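Local coordinates for protein ribonucleoside-diphosphate reductase subunit beta (Clostridium botulinum, PDB 6ZJK) that probably uses a di-iron centre to generate the radical with which class I ribonucleotide reductase converts ribonucleoside diphosphates to deoxyribonucleotides, at residues N116-I121 and L129-T134; R49-N52 and W58-D61; K98-L103 and Q142-I147. One frame throughout, in Å; residues are numbered along the deposited sequence.

Contact 1 of 3, residues N116-I121 and L129-T134; sequences NISRYI and LLNIQT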
ATOM      1  N   ASN A 116      -5.012   7.823   5.033  1.00 51.87           N
ATOM      2  CA  ASN A 116      -5.957   8.847   5.352  1.00 56.07           C
ATOM      3  C   ASN A 116      -5.531  10.153   4.756  1.00 53.82           C
ATOM      4  O   ASN A 116      -6.321  11.024   4.513  1.00 54.35           O
ATOM      5  CB  ASN A 116      -6.055   8.980   6.847  1.00 56.55           C
ATOM      6  CG  ASN A 116      -7.078   8.075   7.421  1.00 68.61           C
ATOM      7  OD1 ASN A 116      -7.127   6.905   7.111  1.00 70.74           O
ATOM      8  ND2 ASN A 116      -7.905   8.619   8.275  1.00 77.45           N
ATOM      9  N   ILE A 117      -4.263  10.274   4.526  1.00 46.71           N
ATOM     10  CA  ILE A 117      -3.781  11.437   3.945  1.00 52.85           C
ATOM     11  C   ILE A 117      -4.007  11.258   2.480  1.00 53.38           C
ATOM     12  O   ILE A 117      -4.555  12.098   1.849  1.00 55.34           O
ATOM     13  CB  ILE A 117      -2.324  11.591   4.268  1.00 50.99           C
ATOM     14  CG1 ILE A 117      -2.204  12.261   5.609  1.00 54.46           C
ATOM     15  CG2 ILE A 117      -1.627  12.403   3.223  1.00 43.47           C
ATOM     16  CD1 ILE A 117      -0.820  12.258   6.138  1.00 51.86           C
ATOM     17  N   SER A 118      -3.575  10.131   1.970  1.00 49.23           N
ATOM     18  CA  SER A 118      -3.701   9.812   0.574  1.00 48.31           C
ATOM     19  C   SER A 118      -5.058   9.934  -0.056  1.00 53.14           C
ATOM     20  O   SER A 118      -5.166  10.277  -1.160  1.00 50.70           O
ATOM     21  CB  SER A 118      -3.189   8.433   0.353  1.00 49.50           C
ATOM     22  OG  SER A 118      -3.108   8.162  -0.980  1.00 50.91           O
ATOM     23  N   ARG A 119      -6.120   9.770   0.683  1.00 53.63           N
ATOM     24  CA  ARG A 119      -7.425   9.886   0.168  1.00 55.36           C
ATOM     25  C   ARG A 119      -7.964  11.288  -0.049  1.00 54.85           C
ATOM     26  O   ARG A 119      -9.046  11.446  -0.502  1.00 53.58           O
ATOM     27  CB  ARG A 119      -8.338   8.990   0.995  1.00 56.77           C
ATOM     28  CG  ARG A 119      -9.144   9.582   2.109  1.00 62.25           C
ATOM     29  CD  ARG A 119     -10.043   8.523   2.766  1.00 66.68           C
ATOM     30  NE  ARG A 119     -10.199   8.825   4.187  1.00 76.69           N
ATOM     31  CZ  ARG A 119     -11.270   8.591   4.940  1.00 81.79           C
ATOM     32  NH1 ARG A 119     -12.364   8.050   4.458  1.00 80.77           N
ATOM     33  NH2 ARG A 119     -11.244   8.932   6.207  1.00 78.59           N
ATOM     34  N   TYR A 120      -7.146  12.266   0.264  1.00 51.30           N
ATOM     35  CA  TYR A 120      -7.499  13.650   0.061  1.00 52.55           C
ATOM     36  C   TYR A 120      -6.609  14.219  -1.017  1.00 50.99           C
ATOM     37  O   TYR A 120      -6.810  15.267  -1.454  1.00 48.27           O
ATOM     38  CB  TYR A 120      -7.370  14.461   1.319  1.00 54.29           C
ATOM     39  CG  TYR A 120      -8.429  14.162   2.307  1.00 62.79           C
ATOM     40  CD1 TYR A 120      -8.254  13.216   3.271  1.00 59.36           C
ATOM     41  CD2 TYR A 120      -9.602  14.800   2.272  1.00 64.92           C
ATOM     42  CE1 TYR A 120      -9.224  12.934   4.174  1.00 56.71           C
ATOM     43  CE2 TYR A 120     -10.571  14.508   3.169  1.00 71.11           C
ATOM     44  CZ  TYR A 120     -10.355  13.574   4.112  1.00 64.06           C
ATOM     45  OH  TYR A 120     -11.318  13.299   4.999  1.00 68.36           O
ATOM     46  N   ILE A 121      -5.616  13.483  -1.434  1.00 46.57           N
ATOM     47  CA  ILE A 121      -4.721  13.912  -2.456  1.00 49.49           C
ATOM     48  C   ILE A 121      -5.312  13.711  -3.874  1.00 46.70           C
ATOM     49  O   ILE A 121      -5.618  12.635  -4.245  1.00 42.89           O
ATOM     50  CB  ILE A 121      -3.420  13.146  -2.360  1.00 46.67           C
ATOM     51  CG1 ILE A 121      -2.692  13.507  -1.075  1.00 47.35           C
ATOM     52  CG2 ILE A 121      -2.567  13.429  -3.546  1.00 40.15           C
ATOM     53  CD1 ILE A 121      -2.066  14.864  -1.024  1.00 39.88           C
ATOM     54  N   LEU A 129       2.591   6.990  -5.076  1.00 39.91           N
ATOM     55  CA  LEU A 129       3.793   6.968  -4.268  1.00 36.48           C
ATOM     56  C   LEU A 129       3.502   6.779  -2.801  1.00 36.96           C
ATOM     57  O   LEU A 129       4.197   6.130  -2.142  1.00 36.25           O
ATOM     58  CB  LEU A 129       4.676   8.177  -4.521  1.00 37.49           C
ATOM     59  CG  LEU A 129       5.228   8.522  -5.900  1.00 38.99           C
ATOM     60  CD1 LEU A 129       5.793   9.909  -5.986  1.00 35.05           C
ATOM     61  CD2 LEU A 129       6.195   7.549  -6.451  1.00 37.14           C
ATOM     62  N   LEU A 130       2.458   7.383  -2.309  1.00 38.27           N
ATOM     63  CA  LEU A 130       2.120   7.180  -0.903  1.00 35.68           C
ATOM     64  C   LEU A 130       1.694   5.741  -0.627  1.00 40.90           C
ATOM     65  O   LEU A 130       1.943   5.227   0.476  1.00 40.24           O
ATOM     66  CB  LEU A 130       1.019   8.151  -0.463  1.00 39.10           C
ATOM     67  CG  LEU A 130       1.376   9.645  -0.403  1.00 38.52           C
ATOM     68  CD1 LEU A 130       0.106  10.462  -0.301  1.00 36.33           C
ATOM     69  CD2 LEU A 130       2.273   9.948   0.787  1.00 35.23           C
ATOM     70  N   ASN A 131       1.039   5.087  -1.597  1.00 35.23           N
ATOM     71  CA  ASN A 131       0.682   3.674  -1.445  1.00 37.83           C
ATOM     72  C   ASN A 131       1.929   2.796  -1.418  1.00 37.09           C
ATOM     73  O   ASN A 131       1.991   1.819  -0.668  1.00 36.40           O
ATOM     74  CB  ASN A 131      -0.222   3.216  -2.599  1.00 41.55           C
ATOM     75  CG  ASN A 131      -1.639   3.732  -2.495  1.00 43.21           C
ATOM     76  OD1 ASN A 131      -2.112   4.091  -1.422  1.00 50.33           O
ATOM     77  ND2 ASN A 131      -2.348   3.725  -3.619  1.00 44.05           N
ATOM     78  N   ILE A 132       2.929   3.133  -2.189  1.00 36.52           N
ATOM     79  CA  ILE A 132       4.140   2.383  -2.137  1.00 36.11           C
ATOM     80  C   ILE A 132       4.798   2.614  -0.767  1.00 44.44           C
ATOM     81  O   ILE A 132       5.366   1.747  -0.204  1.00 40.21           O
ATOM     82  CB  ILE A 132       5.098   2.801  -3.215  1.00 36.32           C
ATOM     83  CG1 ILE A 132       4.499   2.586  -4.597  1.00 42.61           C
ATOM     84  CG2 ILE A 132       6.371   2.040  -3.133  1.00 37.33           C
ATOM     85  CD1 ILE A 132       5.374   3.045  -5.732  1.00 42.34           C
ATOM     86  N   GLN A 133       4.687   3.825  -0.256  1.00 36.22           N
ATOM     87  CA  GLN A 133       5.252   4.149   1.015  1.00 38.12           C
ATOM     88  C   GLN A 133       4.587   3.295   2.055  1.00 39.50           C
ATOM     89  O   GLN A 133       5.251   2.727   2.822  1.00 39.07           O
ATOM     90  CB  GLN A 133       5.094   5.618   1.366  1.00 35.39           C
ATOM     91  CG  GLN A 133       5.770   6.058   2.630  1.00 33.84           C
ATOM     92  CD  GLN A 133       5.605   7.520   2.977  1.00 45.18           C
ATOM     93  OE1 GLN A 133       5.160   8.340   2.205  1.00 39.44           O
ATOM     94  NE2 GLN A 133       5.986   7.844   4.177  1.00 45.10           N
ATOM     95  N   THR A 134       3.271   3.242   2.057  1.00 36.93           N
ATOM     96  CA  THR A 134       2.536   2.456   3.049  1.00 36.82           C
ATOM     97  C   THR A 134       2.988   0.997   3.061  1.00 41.91           C
ATOM     98  O   THR A 134       3.160   0.393   4.134  1.00 36.92           O
ATOM     99  CB  THR A 134       1.039   2.534   2.772  1.00 39.86           C
ATOM    100  OG1 THR A 134       0.609   3.891   2.868  1.00 37.57           O
ATOM    101  CG2 THR A 134       0.264   1.702   3.764  1.00 38.31           C
TER

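Contact 2 of 3, residues R49-N52 and W58-D61; sequences REWN and WASD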
ATOM      1  N   ARG A  49      -5.044   5.911 -13.141  1.00 44.22           N
ATOM      2  CA  ARG A  49      -3.624   5.911 -13.166  1.00 47.78           C
ATOM      3  C   ARG A  49      -3.137   5.946 -14.594  1.00 46.06           C
ATOM      4  O   ARG A  49      -3.180   4.984 -15.302  1.00 41.59           O
ATOM      5  CB  ARG A  49      -3.085   4.675 -12.460  1.00 44.68           C
ATOM      6  CG  ARG A  49      -2.825   4.763 -10.972  1.00 46.44           C
ATOM      7  CD  ARG A  49      -4.009   5.157 -10.152  1.00 45.37           C
ATOM      8  NE  ARG A  49      -3.721   5.165  -8.741  1.00 45.63           N
ATOM      9  CZ  ARG A  49      -4.507   5.686  -7.832  1.00 47.81           C
ATOM     10  NH1 ARG A  49      -5.623   6.221  -8.174  1.00 47.27           N
ATOM     11  NH2 ARG A  49      -4.181   5.684  -6.579  1.00 44.11           N
ATOM     12  N   GLU A  50      -2.693   7.108 -15.002  1.00 45.36           N
ATOM     13  CA  GLU A  50      -2.186   7.324 -16.329  1.00 43.43           C
ATOM     14  C   GLU A  50      -0.825   7.960 -16.200  1.00 44.80           C
ATOM     15  O   GLU A  50      -0.666   9.120 -16.255  1.00 43.84           O
ATOM     16  CB  GLU A  50      -3.165   8.176 -17.127  1.00 44.22           C
ATOM     17  CG  GLU A  50      -4.526   7.555 -17.220  1.00 44.38           C
ATOM     18  CD  GLU A  50      -5.607   8.364 -17.863  1.00 56.20           C
ATOM     19  OE1 GLU A  50      -5.539   9.567 -17.997  1.00 55.08           O
ATOM     20  OE2 GLU A  50      -6.568   7.742 -18.195  1.00 53.66           O
ATOM     21  N   TRP A  51       0.203   7.164 -16.140  1.00 43.85           N
ATOM     22  CA  TRP A  51       1.531   7.667 -15.939  1.00 42.74           C
ATOM     23  C   TRP A  51       2.158   8.574 -17.005  1.00 47.50           C
ATOM     24  O   TRP A  51       3.174   9.150 -16.766  1.00 38.56           O
ATOM     25  CB  TRP A  51       2.486   6.541 -15.583  1.00 45.40           C
ATOM     26  CG  TRP A  51       2.345   6.090 -14.185  1.00 42.19           C
ATOM     27  CD1 TRP A  51       1.560   5.113 -13.744  1.00 41.80           C
ATOM     28  CD2 TRP A  51       2.987   6.628 -13.045  1.00 37.88           C
ATOM     29  NE1 TRP A  51       1.658   4.988 -12.419  1.00 39.98           N
ATOM     30  CE2 TRP A  51       2.536   5.910 -11.952  1.00 38.84           C
ATOM     31  CE3 TRP A  51       3.895   7.646 -12.844  1.00 41.51           C
ATOM     32  CZ2 TRP A  51       2.938   6.187 -10.682  1.00 41.20           C
ATOM     33  CZ3 TRP A  51       4.303   7.903 -11.584  1.00 45.63           C
ATOM     34  CH2 TRP A  51       3.832   7.173 -10.516  1.00 37.52           C
ATOM     35  N   ASN A  52       1.581   8.665 -18.185  1.00 40.14           N
ATOM     36  CA  ASN A  52       2.129   9.489 -19.203  1.00 48.68           C
ATOM     37  C   ASN A  52       1.390  10.772 -19.342  1.00 46.44           C
ATOM     38  O   ASN A  52       1.585  11.443 -20.257  1.00 45.33           O
ATOM     39  CB  ASN A  52       2.217   8.744 -20.504  1.00 52.60           C
ATOM     40  CG  ASN A  52       3.241   7.655 -20.475  1.00 53.74           C
ATOM     41  OD1 ASN A  52       2.939   6.533 -20.205  1.00 51.35           O
ATOM     42  ND2 ASN A  52       4.439   7.983 -20.805  1.00 53.82           N
ATOM     43  N   TRP A  58       8.674  14.992 -11.120  1.00 39.57           N
ATOM     44  CA  TRP A  58       9.550  14.296 -10.185  1.00 39.86           C
ATOM     45  C   TRP A  58       8.965  12.972  -9.706  1.00 43.47           C
ATOM     46  O   TRP A  58       9.720  12.122  -9.226  1.00 40.09           O
ATOM     47  CB  TRP A  58       9.884  15.204  -8.994  1.00 43.17           C
ATOM     48  CG  TRP A  58       8.709  15.890  -8.365  1.00 40.26           C
ATOM     49  CD1 TRP A  58       8.287  17.196  -8.580  1.00 38.07           C
ATOM     50  CD2 TRP A  58       7.819  15.334  -7.397  1.00 39.65           C
ATOM     51  NE1 TRP A  58       7.176  17.456  -7.805  1.00 39.61           N
ATOM     52  CE2 TRP A  58       6.870  16.331  -7.073  1.00 39.01           C
ATOM     53  CE3 TRP A  58       7.731  14.086  -6.762  1.00 38.46           C
ATOM     54  CZ2 TRP A  58       5.854  16.110  -6.142  1.00 41.59           C
ATOM     55  CZ3 TRP A  58       6.715  13.870  -5.849  1.00 37.95           C
ATOM     56  CH2 TRP A  58       5.800  14.865  -5.540  1.00 41.42           C
ATOM     57  N   ALA A  59       7.669  12.786  -9.810  1.00 41.52           N
ATOM     58  CA  ALA A  59       7.023  11.549  -9.422  1.00 40.28           C
ATOM     59  C   ALA A  59       7.559  10.331 -10.146  1.00 45.42           C
ATOM     60  O   ALA A  59       7.729   9.312  -9.577  1.00 42.49           O
ATOM     61  CB  ALA A  59       5.556  11.657  -9.610  1.00 40.07           C
ATOM     62  N   SER A  60       7.873  10.463 -11.400  1.00 36.75           N
ATOM     63  CA  SER A  60       8.379   9.373 -12.172  1.00 42.50           C
ATOM     64  C   SER A  60       9.620   8.762 -11.656  1.00 42.86           C
ATOM     65  O   SER A  60       9.692   7.589 -11.552  1.00 42.53           O
ATOM     66  CB  SER A  60       8.606   9.786 -13.619  1.00 44.94           C
ATOM     67  OG  SER A  60       7.465  10.348 -14.144  1.00 44.03           O
ATOM     68  N   ASP A  61      10.631   9.555 -11.380  1.00 42.45           N
ATOM     69  CA  ASP A  61      11.850   8.998 -10.864  1.00 47.47           C
ATOM     70  C   ASP A  61      11.703   8.408  -9.466  1.00 38.86           C
ATOM     71  O   ASP A  61      12.326   7.486  -9.179  1.00 39.08           O
ATOM     72  CB  ASP A  61      12.974   9.996 -10.903  1.00 48.16           C
ATOM     73  CG  ASP A  61      13.201  10.526 -12.271  1.00 63.88           C
ATOM     74  OD1 ASP A  61      13.803   9.804 -13.037  1.00 69.89           O
ATOM     75  OD2 ASP A  61      12.734  11.636 -12.588  1.00 60.99           O
TER

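Contact 3 of 3, residues K98-L103 and Q142-I147; sequences KIISFL and QSYSYI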
ATOM      1  N   LYS A  98      13.343  -0.621  24.618  1.00 43.65           N
ATOM      2  CA  LYS A  98      12.461   0.542  24.524  1.00 44.91           C
ATOM      3  C   LYS A  98      12.459   1.155  23.126  1.00 38.31           C
ATOM      4  O   LYS A  98      11.428   1.653  22.660  1.00 35.75           O
ATOM      5  CB  LYS A  98      12.853   1.587  25.569  1.00 40.51           C
ATOM      6  CG  LYS A  98      12.514   1.147  26.997  1.00 41.81           C
ATOM      7  CD  LYS A  98      13.316   1.911  28.020  1.00 50.81           C
ATOM      8  CE  LYS A  98      13.129   1.293  29.397  1.00 55.40           C
ATOM      9  NZ  LYS A  98      11.687   1.282  29.770  1.00 56.98           N
ATOM     10  N   ILE A  99      13.603   1.154  22.453  1.00 35.00           N
ATOM     11  CA  ILE A  99      13.696   1.816  21.163  1.00 40.45           C
ATOM     12  C   ILE A  99      12.934   1.025  20.112  1.00 39.88           C
ATOM     13  O   ILE A  99      12.142   1.582  19.338  1.00 37.42           O
ATOM     14  CB  ILE A  99      15.169   1.998  20.768  1.00 42.35           C
ATOM     15  CG1 ILE A  99      15.823   3.109  21.602  1.00 41.88           C
ATOM     16  CG2 ILE A  99      15.289   2.234  19.295  1.00 34.96           C
ATOM     17  CD1 ILE A  99      17.310   3.119  21.484  1.00 41.96           C
ATOM     18  N   ILE A 100      13.156  -0.289  20.072  1.00 42.61           N
ATOM     19  CA  ILE A 100      12.513  -1.078  19.032  1.00 42.19           C
ATOM     20  C   ILE A 100      11.007  -1.175  19.279  1.00 40.57           C
ATOM     21  O   ILE A 100      10.222  -1.266  18.331  1.00 41.49           O
ATOM     22  CB  ILE A 100      13.213  -2.439  18.886  1.00 38.72           C
ATOM     23  CG1 ILE A 100      12.976  -2.979  17.471  1.00 44.03           C
ATOM     24  CG2 ILE A 100      12.730  -3.397  19.921  1.00 38.83           C
ATOM     25  CD1 ILE A 100      13.986  -4.004  17.030  1.00 46.04           C
ATOM     26  N   SER A 101      10.567  -1.111  20.535  1.00 40.58           N
ATOM     27  CA  SER A 101       9.115  -1.055  20.688  1.00 44.41           C
ATOM     28  C   SER A 101       8.576   0.305  20.249  1.00 39.40           C
ATOM     29  O   SER A 101       7.543   0.383  19.574  1.00 43.52           O
ATOM     30  CB  SER A 101       8.717  -1.353  22.126  1.00 42.57           C
ATOM     31  OG  SER A 101       7.378  -0.970  22.366  1.00 48.04           O
ATOM     32  N   PHE A 102       9.314   1.396  20.447  1.00 38.65           N
ATOM     33  CA  PHE A 102       8.897   2.710  19.961  1.00 36.49           C
ATOM     34  C   PHE A 102       8.868   2.770  18.442  1.00 41.36           C
ATOM     35  O   PHE A 102       7.898   3.266  17.854  1.00 37.91           O
ATOM     36  CB  PHE A 102       9.843   3.781  20.511  1.00 36.10           C
ATOM     37  CG  PHE A 102       9.518   5.167  20.055  1.00 39.68           C
ATOM     38  CD1 PHE A 102       8.288   5.745  20.352  1.00 39.75           C
ATOM     39  CD2 PHE A 102      10.441   5.898  19.328  1.00 40.09           C
ATOM     40  CE1 PHE A 102       7.991   7.028  19.933  1.00 36.60           C
ATOM     41  CE2 PHE A 102      10.143   7.189  18.902  1.00 41.20           C
ATOM     42  CZ  PHE A 102       8.918   7.753  19.221  1.00 40.09           C
ATOM     43  N   LEU A 103       9.900   2.245  17.782  1.00 34.62           N
ATOM     44  CA  LEU A 103       9.926   2.300  16.328  1.00 39.99           C
ATOM     45  C   LEU A 103       8.785   1.475  15.719  1.00 42.44           C
ATOM     46  O   LEU A 103       8.173   1.891  14.722  1.00 36.31           O
ATOM     47  CB  LEU A 103      11.288   1.826  15.816  1.00 38.86           C
ATOM     48  CG  LEU A 103      12.523   2.626  16.253  1.00 37.94           C
ATOM     49  CD1 LEU A 103      13.781   2.173  15.506  1.00 33.45           C
ATOM     50  CD2 LEU A 103      12.323   4.147  16.116  1.00 37.35           C
ATOM     51  N   GLN A 142       7.341  -5.458  10.050  1.00 36.93           N
ATOM     52  CA  GLN A 142       7.543  -6.887  10.060  1.00 36.84           C
ATOM     53  C   GLN A 142       8.944  -7.281  10.339  1.00 36.24           C
ATOM     54  O   GLN A 142       9.187  -8.284  10.925  1.00 36.62           O
ATOM     55  CB  GLN A 142       7.140  -7.512   8.740  1.00 38.24           C
ATOM     56  CG  GLN A 142       7.086  -9.007   8.736  1.00 37.15           C
ATOM     57  CD  GLN A 142       8.247  -9.608   8.096  1.00 37.48           C
ATOM     58  OE1 GLN A 142       8.787  -9.082   7.191  1.00 36.82           O
ATOM     59  NE2 GLN A 142       8.633 -10.712   8.558  1.00 37.57           N
ATOM     60  N   SER A 143       9.865  -6.490   9.846  1.00 35.75           N
ATOM     61  CA  SER A 143      11.288  -6.619  10.138  1.00 35.57           C
ATOM     62  C   SER A 143      11.543  -6.737  11.634  1.00 35.67           C
ATOM     63  O   SER A 143      12.552  -7.335  12.037  1.00 35.76           O
ATOM     64  CB  SER A 143      12.088  -5.438   9.562  1.00 36.32           C
ATOM     65  OG  SER A 143      11.909  -4.249  10.325  1.00 34.93           O
ATOM     66  N   TYR A 144      10.761  -6.010  12.392  1.00 35.63           N
ATOM     67  CA  TYR A 144      10.922  -5.961  13.822  1.00 35.74           C
ATOM     68  C   TYR A 144      10.436  -7.276  14.422  1.00 37.13           C
ATOM     69  O   TYR A 144      11.046  -7.782  15.284  1.00 36.57           O
ATOM     70  CB  TYR A 144      10.254  -4.751  14.480  1.00 35.58           C
ATOM     71  CG  TYR A 144      10.616  -3.397  13.871  1.00 37.99           C
ATOM     72  CD1 TYR A 144      11.888  -3.134  13.465  1.00 37.72           C
ATOM     73  CD2 TYR A 144       9.683  -2.424  13.693  1.00 34.93           C
ATOM     74  CE1 TYR A 144      12.220  -1.936  12.909  1.00 35.99           C
ATOM     75  CE2 TYR A 144      10.012  -1.220  13.143  1.00 35.68           C
ATOM     76  CZ  TYR A 144      11.277  -0.992  12.752  1.00 38.19           C
ATOM     77  OH  TYR A 144      11.592   0.169  12.181  1.00 38.49           O
ATOM     78  N   SER A 145       9.325  -7.797  13.946  1.00 36.74           N
ATOM     79  CA  SER A 145       8.860  -9.113  14.373  1.00 37.41           C
ATOM     80  C   SER A 145       9.899 -10.187  14.058  1.00 39.51           C
ATOM     81  O   SER A 145      10.116 -11.109  14.857  1.00 39.07           O
ATOM     82  CB  SER A 145       7.516  -9.449  13.716  1.00 39.51           C
ATOM     83  OG  SER A 145       6.426  -9.070  14.550  1.00 39.26           O
ATOM     84  N   TYR A 146      10.508 -10.081  12.899  1.00 38.42           N
ATOM     85  CA  TYR A 146      11.518 -11.004  12.485  1.00 37.52           C
ATOM     86  C   TYR A 146      12.745 -10.951  13.390  1.00 38.82           C
ATOM     87  O   TYR A 146      13.273 -11.955  13.707  1.00 38.32           O
ATOM     88  CB  TYR A 146      11.921 -10.792  11.053  1.00 37.21           C
ATOM     89  CG  TYR A 146      13.136 -11.522  10.607  1.00 38.62           C
ATOM     90  CD1 TYR A 146      13.219 -12.862  10.671  1.00 43.68           C
ATOM     91  CD2 TYR A 146      14.182 -10.874  10.070  1.00 36.91           C
ATOM     92  CE1 TYR A 146      14.311 -13.522  10.244  1.00 43.30           C
ATOM     93  CE2 TYR A 146      15.286 -11.528   9.635  1.00 37.61           C
ATOM     94  CZ  TYR A 146      15.347 -12.856   9.737  1.00 43.92           C
ATOM     95  OH  TYR A 146      16.432 -13.508   9.305  1.00 45.04           O
ATOM     96  N   ILE A 147      13.213  -9.763  13.738  1.00 36.82           N
ATOM     97  CA  ILE A 147      14.354  -9.637  14.658  1.00 38.97           C
ATOM     98  C   ILE A 147      14.035 -10.288  16.009  1.00 39.13           C
ATOM     99  O   ILE A 147      14.806 -11.107  16.522  1.00 37.49           O
ATOM    100  CB  ILE A 147      14.773  -8.166  14.830  1.00 36.02           C
ATOM    101  CG1 ILE A 147      15.410  -7.634  13.539  1.00 36.06           C
ATOM    102  CG2 ILE A 147      15.738  -8.005  16.034  1.00 35.96           C
ATOM    103  CD1 ILE A 147      15.628  -6.112  13.510  1.00 36.21           C
TER

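Contact 1 of 3, residues N116-I121 and L129-T134
Ser-118, from which a type I beta turn runs to Ile-121 near the end of helix 90-118, comes closest to Leu-130 of helix 124-151, with 6.6 Å between their CA atoms. Within the turn, Ile-121 N is bonded to Ser-118 O at 3.2 Å. Leu-130 does most of the touching, and it does so with one methyl. Its CG lies anti to the carbonyl carbon (chi1 -68°), and from there CD1 reaches across to Ser-118 CB at 3.9 Å. Ile-121 of the turn meets the same methyl through CG1, 4.2 Å from Leu-130 CD1, and Ile-117 of the helix, more loosely, through CG2. A single leucine branch thus sits against three residues, all buried. At its backbone, Leu-130 O takes two bonds from Thr-134, whose N and OG1 arrive from opposite faces of the carbonyl plane; the hydroxyl bond, 3.0 Å from Thr-134 OG1 to Leu-130 O, is tilted 31° out of that plane. Asn-131 OD1 only passes near Ser-118 OG, while its ND2 is hydrogen-bonded to Glu-138 of the second subunit. Around this contact, Leu-129 packs on Tyr-63 of helix 58-68, Gln-133 lies on His-241 and Leu-244 of helix 225-255, and Asn-131 and Thr-134 face the second subunit.

Contact 2 of 3, residues R49-N52 and W58-D61
Trp-51 brings the six-membered end of its indole up to helix 58-68 at Ala-59 and Ser-60, and everything that touches across this contact does so through that ring. The tighter part lies at Ala-59. Trp-51 CZ3 comes 4.2 Å from Ala-59 O and 4.4 Å from Ala-59 CB, so one aromatic carbon meets both the carbonyl and the methyl of the same residue. The approach to the carbonyl is oblique to the ring. With CG set beside the backbone N (chi1 -77°) and the indole turned roughly perpendicular to the CA-CB-CG plane (chi2 92°), the long axis of the ring system spans the gap between backbones whose nearest CA atoms, those of Trp-51 and Ser-60, are 8.0 Å apart. Ala-59 is buried, and its side chain also rests on Glu-125 of helix 124-151, while the indole meets the ring of Tyr-63 with the planes at about 55°.

Ser-60 forms the looser side. Its CA is 4.4 Å from Trp-51 CZ3, its side chain stays farther off, and both residues are partly exposed; a glycerol, probably from the crystallisation liquor, is hydrogen-bonded to Ser-60 O and lies near the indole. The same loop is gripped by the second subunit: Arg-49 makes salt bridges to Glu-138 and Glu-112 of that chain. This is a loop ahead of helix 58-68 that turns one aromatic residue back onto that helix, at the dimer interface of an all-helical R2 subunit.

Contact 3 of 3, residues K98-L103 and Q142-I147
Tyr-144 points its ring from helix 124-151 toward helix 90-118 and lays it against Ile-100 and Leu-103, one helical turn apart. Its CG is anti to the carbonyl carbon (chi1 -52°), which sends the ring toward helix 90-118. Both residues approach obliquely from one side of the ring plane. CD1 meets Ile-100 CG1 at 4.2 Å, and the isoleucine branch and the phenol run alongside one another, pointing opposite ways. CE2 lies 3.9 Å from the backbone carbon of Leu-103, with Leu-103 O equally near. The phenol end completes the fit, Tyr-144 OH passing 4.0 Å from Leu-103 CB. This packing joins two roughly antiparallel helices, whose short segments make an angle of 147° with a closest axis approach of 10.5 Å, within the helical bundle that houses the di-iron site of the R2 family. The hydroxyl of Tyr-144 is hydrogen-bonded to Asp-107, an iron ligand, and the side chain is about 5 Å from a bound iron(III) ion, so Tyr-144 sits in the second shell, where R2 proteins of this class carry the tyrosyl radical; it is probably that residue. Farther from the iron, Ile-100 CG1 is roughly anti to the backbone N (chi1 -155°), and the extended branch ends with Ile-100 CD1 4.4 Å from Ile-147 CD1. Phe-208 of helix 190-220 packs on both Leu-103 and Tyr-144, and Ile-230 of helix 225-255 lies against Ile-147.

Contacts 1 and 3 tie the same two helices, 90-118 and 124-151, at places about 23 Å apart between centres; contact 1 is nested within the chain loop that contact 3 closes. Contact 1 lies near the turn joining the pair, contact 3 farther along, beside the iron site. Contact 2 closes earlier in the chain and touches contact 1 directly: Leu-129 CD2 is 3.9 Å from Ala-59 O. Its centre is about 33 Å from that of contact 3 within the chain. Across the dimer, however, their segments meet: Trp-51 of one subunit packs on Gln-142 of the other. All three contacts reach the second subunit, linking bundle and dimer interface.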